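Local structure of Zn-dependent hydrolase of metallo-beta-lactamase superfamily TM0207 (Thermotoga maritima, 1VJN) at residues Leu183-Val186 against Asp187-Leu190. The protein is a putative zinc-dependent hydrolase with the metallo-hydrolase/oxidoreductase fold of the metallo-beta-lactamase superfamily. Sequence-based numbering, arbitrary orientation.
Sequences LLPV and DDFL
Asp-188 folds back over Leu-184 and Pro-185 at the start of the short helix 187-190. The loop after strand 168-172 leads into this one-turn helix of the metallo-beta-lactamase fold. Asp-188 CB lies 3.6 Å from Pro-185 O, the same carbonyl that accepts the backbone N-H of Asp-188 (N to O 3.2 Å). That bond runs from i to i+3. CG is anti to the carbonyl carbon of Asp-188 (chi1 -72°), which turns the carboxylate back toward the loop. There the two oxygens part. Asp-188 OD1 rests 3.5 Å from CG of the Pro-185 ring. Asp-188 OD2 reaches CD2 of Leu-184 at 3.6 Å, and the two side chains cross at about a right angle. These are van der Waals contacts with carbon. Pro-154, at helix 154-163, touches both Leu-184 and Asp-188.

Val-186 supplies the other carbonyl of the turn. Its O takes a weak bond from Phe-189 N and a straighter one from Leu-190 N (163° at the hydrogen). The latter is the i to i+4 bond of an alpha turn. The buried Phe-189 packs on Ile-169 and Pro-171 of strand 168-172, and its ring meets Phe-193 edge-to-face. Leu-190 touches Val-214 and Val-216 of strand 213-216. Back at the turn, Leu-190 CG sits 3.3 Å from Val-186 O.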
ATOM      1  N   LEU A 183      -1.420 -17.612   7.456  1.00 23.38           N
ATOM      2  CA  LEU A 183      -0.666 -16.440   7.051  1.00 20.13           C
ATOM      3  C   LEU A 183       0.800 -16.651   7.410  1.00 21.35           C
ATOM      4  O   LEU A 183       1.097 -16.996   8.529  1.00 18.23           O
ATOM      5  CB  LEU A 183      -1.154 -15.224   7.787  1.00 20.64           C
ATOM      6  CG  LEU A 183      -2.466 -14.597   7.416  1.00 27.62           C
ATOM      7  CD1 LEU A 183      -2.634 -13.373   8.282  1.00 31.21           C
ATOM      8  CD2 LEU A 183      -2.464 -14.232   5.927  1.00 31.02           C
ATOM      9  N   LEU A 184       1.703 -16.406   6.469  1.00 21.58           N
ATOM     10  CA  LEU A 184       3.125 -16.577   6.717  1.00 18.58           C
ATOM     11  C   LEU A 184       3.678 -15.386   7.487  1.00 18.16           C
ATOM     12  O   LEU A 184       3.154 -14.273   7.393  1.00 15.79           O
ATOM     13  CB  LEU A 184       3.869 -16.728   5.396  1.00 21.57           C
ATOM     14  CG  LEU A 184       3.515 -17.970   4.567  1.00 22.81           C
ATOM     15  CD1 LEU A 184       4.059 -17.875   3.147  1.00 24.97           C
ATOM     16  CD2 LEU A 184       3.993 -19.282   5.256  1.00 23.93           C
ATOM     17  N   PRO A 185       4.740 -15.612   8.257  1.00 18.58           N
ATOM     18  CA  PRO A 185       5.413 -14.528   8.931  1.00 18.71           C
ATOM     19  C   PRO A 185       6.127 -13.594   7.937  1.00 18.65           C
ATOM     20  O   PRO A 185       6.503 -14.027   6.867  1.00 18.19           O
ATOM     21  CB  PRO A 185       6.415 -15.243   9.819  1.00 21.60           C
ATOM     22  CG  PRO A 185       6.684 -16.499   9.124  1.00 17.38           C
ATOM     23  CD  PRO A 185       5.363 -16.919   8.559  1.00 17.64           C
ATOM     24  N   VAL A 186       6.297 -12.325   8.320  1.00 17.36           N
ATOM     25  CA  VAL A 186       7.037 -11.372   7.517  1.00 18.50           C
ATOM     26  C   VAL A 186       8.491 -11.844   7.317  1.00 16.97           C
ATOM     27  O   VAL A 186       9.109 -11.547   6.314  1.00 15.74           O
ATOM     28  CB  VAL A 186       6.974  -9.921   8.140  1.00 14.29           C
ATOM     29  CG1 VAL A 186       7.777  -9.781   9.391  1.00 18.33           C
ATOM     30  CG2 VAL A 186       7.437  -8.922   7.106  1.00 20.84           C
ATOM     31  N   ASP A 187       9.012 -12.619   8.257  1.00 18.26           N
ATOM     32  CA  ASP A 187      10.380 -13.140   8.148  1.00 21.74           C
ATOM     33  C   ASP A 187      10.617 -13.955   6.870  1.00 22.83           C
ATOM     34  O   ASP A 187      11.735 -13.970   6.359  1.00 17.17           O
ATOM     35  CB  ASP A 187      10.725 -14.000   9.366  1.00 25.59           C
ATOM     36  CG  ASP A 187      10.901 -13.178  10.662  1.00 36.36           C
ATOM     37  OD1 ASP A 187      10.810 -11.914  10.654  1.00 42.05           O
ATOM     38  OD2 ASP A 187      11.144 -13.747  11.761  1.00 50.97           O
ATOM     39  N   ASP A 188       9.572 -14.620   6.339  1.00 23.42           N
ATOM     40  CA  ASP A 188       9.706 -15.373   5.077  1.00 21.98           C
ATOM     41  C   ASP A 188       9.958 -14.480   3.878  1.00 19.69           C
ATOM     42  O   ASP A 188      10.569 -14.871   2.913  1.00 23.00           O
ATOM     43  CB  ASP A 188       8.440 -16.187   4.787  1.00 24.28           C
ATOM     44  CG  ASP A 188       8.284 -17.374   5.708  1.00 23.07           C
ATOM     45  OD1 ASP A 188       9.056 -17.510   6.686  1.00 37.76           O
ATOM     46  OD2 ASP A 188       7.397 -18.229   5.538  1.00 39.69           O
ATOM     47  N   PHE A 189       9.436 -13.281   3.905  1.00 18.52           N
ATOM     48  CA  PHE A 189       9.745 -12.298   2.878  1.00 16.55           C
ATOM     49  C   PHE A 189      11.119 -11.685   3.118  1.00 15.04           C
ATOM     50  O   PHE A 189      11.929 -11.538   2.193  1.00 18.20           O
ATOM     51  CB  PHE A 189       8.642 -11.272   2.910  1.00 14.41           C
ATOM     52  CG  PHE A 189       8.747 -10.200   1.881  1.00 16.04           C
ATOM     53  CD1 PHE A 189       8.635 -10.489   0.540  1.00 16.23           C
ATOM     54  CD2 PHE A 189       8.887  -8.857   2.278  1.00 19.45           C
ATOM     55  CE1 PHE A 189       8.690  -9.494  -0.396  1.00 20.59           C
ATOM     56  CE2 PHE A 189       8.958  -7.856   1.336  1.00 21.01           C
ATOM     57  CZ  PHE A 189       8.849  -8.161   0.005  1.00 19.25           C
ATOM     58  N   LEU A 190      11.420 -11.342   4.363  1.00 18.74           N
ATOM     59  CA  LEU A 190      12.698 -10.662   4.673  1.00 19.77           C
ATOM     60  C   LEU A 190      13.933 -11.472   4.286  1.00 19.55           C
ATOM     61  O   LEU A 190      14.959 -10.911   3.897  1.00 19.93           O
ATOM     62  CB  LEU A 190      12.789 -10.301   6.165  1.00 19.41           C
ATOM     63  CG  LEU A 190      11.655  -9.435   6.699  1.00 22.21           C
ATOM     64  CD1 LEU A 190      11.857  -9.103   8.191  1.00 18.24           C
ATOM     65  CD2 LEU A 190      11.505  -8.170   5.883  1.00 25.93           C
TER